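Local coordinates for major pollen allergen Pla l 1 (Plantago lanceolata, PDB 4Z8W), which is a secreted major plantain pollen allergen of the Ole e 1 family that probably binds zinc, at residues Asp85-Pro90 with Ser121-Lys125. Numbering follows the deposited sequence.
Sequences DCSEIP and SFRAK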
# COMPACT_ATOMS: atom_id res chain seq x y z
N ASP A 85 -11.11 -10.79 -10.51
CA ASP A 85 -10.04 -11.49 -11.24
C ASP A 85 -8.59 -11.09 -10.77
O ASP A 85 -7.60 -11.61 -11.29
CB ASP A 85 -10.21 -11.17 -12.73
CG ASP A 85 -10.08 -9.71 -13.00
OD1 ASP A 85 -10.61 -8.94 -12.19
OD2 ASP A 85 -9.48 -9.31 -14.03
N CYS A 86 -8.46 -10.16 -9.84
CA CYS A 86 -7.12 -9.74 -9.46
C CYS A 86 -7.16 -9.38 -7.96
O CYS A 86 -7.11 -8.19 -7.62
CB CYS A 86 -6.69 -8.58 -10.36
SG CYS A 86 -4.90 -8.18 -10.17
N SER A 87 -7.21 -10.40 -7.09
CA SER A 87 -7.39 -10.20 -5.65
C SER A 87 -6.43 -11.01 -4.79
O SER A 87 -6.57 -10.97 -3.56
CB SER A 87 -8.82 -10.51 -5.23
OG SER A 87 -9.27 -11.82 -5.68
N GLU A 88 -5.43 -11.71 -5.37
CA GLU A 88 -4.45 -12.35 -4.46
C GLU A 88 -3.65 -11.27 -3.85
O GLU A 88 -3.36 -10.30 -4.54
CB GLU A 88 -3.39 -13.26 -5.15
CG GLU A 88 -3.99 -14.47 -5.76
CD GLU A 88 -2.94 -15.40 -6.32
OE1 GLU A 88 -1.76 -14.99 -6.56
OE2 GLU A 88 -3.36 -16.55 -6.59
N ILE A 89 -3.21 -11.52 -2.61
CA ILE A 89 -2.18 -10.78 -1.93
C ILE A 89 -0.99 -11.75 -1.80
O ILE A 89 -0.95 -12.67 -0.98
CB ILE A 89 -2.65 -10.27 -0.53
CG1 ILE A 89 -3.83 -9.31 -0.72
CG2 ILE A 89 -1.46 -9.63 0.22
CD1 ILE A 89 -4.56 -8.76 0.53
N PRO A 90 0.00 -11.53 -2.66
CA PRO A 90 1.14 -12.43 -2.80
C PRO A 90 1.99 -12.38 -1.51
O PRO A 90 2.47 -11.33 -1.17
CB PRO A 90 1.89 -11.82 -4.01
CG PRO A 90 1.50 -10.36 -4.01
CD PRO A 90 0.03 -10.41 -3.60
N SER A 121 0.71 -4.32 -5.04
CA SER A 121 -0.14 -4.91 -6.05
C SER A 121 -0.97 -6.11 -5.52
O SER A 121 -0.52 -6.93 -4.74
CB SER A 121 0.75 -5.36 -7.28
OG SER A 121 1.71 -6.34 -6.84
N PHE A 122 -2.19 -6.20 -5.99
CA PHE A 122 -2.88 -7.47 -6.04
C PHE A 122 -2.42 -8.26 -7.30
O PHE A 122 -1.87 -7.71 -8.24
CB PHE A 122 -4.39 -7.18 -6.19
CG PHE A 122 -5.04 -6.63 -4.94
CD1 PHE A 122 -5.20 -7.45 -3.82
CD2 PHE A 122 -5.39 -5.28 -4.85
CE1 PHE A 122 -5.76 -6.96 -2.62
CE2 PHE A 122 -6.01 -4.79 -3.68
CZ PHE A 122 -6.22 -5.63 -2.59
N ARG A 123 -2.72 -9.55 -7.33
CA ARG A 123 -2.19 -10.41 -8.39
C ARG A 123 -3.28 -11.25 -9.05
O ARG A 123 -4.15 -11.72 -8.38
CB ARG A 123 -1.02 -11.23 -7.85
CG ARG A 123 -0.36 -12.12 -8.97
CD ARG A 123 0.86 -12.82 -8.38
NE ARG A 123 0.54 -13.77 -7.34
CZ ARG A 123 1.46 -14.48 -6.69
NH1 ARG A 123 2.78 -14.25 -6.90
NH2 ARG A 123 1.09 -15.36 -5.81
N ALA A 124 -3.27 -11.32 -10.38
CA ALA A 124 -4.15 -12.12 -11.13
C ALA A 124 -3.89 -13.63 -10.93
O ALA A 124 -2.85 -14.05 -10.42
CB ALA A 124 -4.12 -11.72 -12.62
N LYS A 125 -4.85 -14.43 -11.37
CA LYS A 125 -4.79 -15.87 -11.27
C LYS A 125 -4.10 -16.44 -12.50
O LYS A 125 -3.80 -17.61 -12.52
CB LYS A 125 -6.22 -16.45 -11.24
CG LYS A 125 -7.18 -15.66 -10.34
CD LYS A 125 -8.49 -16.39 -10.12
CE LYS A 125 -8.37 -17.24 -8.89
NZ LYS A 125 -9.73 -17.71 -8.56
O HOH W 1 -7.02 -13.58 -13.16
O HOH W 2 -6.85 -13.09 -8.25
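Arg123 reaches Glu88 with CG anti to its own backbone N (chi1 -177°) and a bend at chi3 (66°), while Glu88 is extended beyond CG. The guanidinium grips a single carboxylate oxygen side-on: NE lies 2.7 Å from Glu88 OE1 and NH2 donates to the same OE1 at 3.0 Å. OE1 sits almost in the guanidinium plane, but the two flat groups are turned 62° against each other. Pro90 CB packs over one guanidinium face, 3.8 Å from Arg123 CZ, and NH1 bonds to Arg23 O, fixing the group's position and rotation. The backbones of Glu88 and Arg123 form one antiparallel hydrogen-bonded pair, Glu88 N giving to Arg123 O at 3.3 Å and Arg123 N to Glu88 O at 3.0 Å. A water links Ser87 N to Arg123 O, another Asp85 O to Lys125 N. The Ile89 and Phe122 side chains lie side by side, Ile89 CG1 3.6 Å from Phe122 CE1, and Cys86 SG, disulfide-bonded to Cys17, rests against Phe122 CB. Glu88 OE2 makes a weak hydrogen bond to His21 NE2. This isolated antiparallel bridge pins the loop after strand 74-80 to strand 114-123, bringing together zinc-binding Glu88 and His21, though the modelled zinc sits at Asp45 and Asp73.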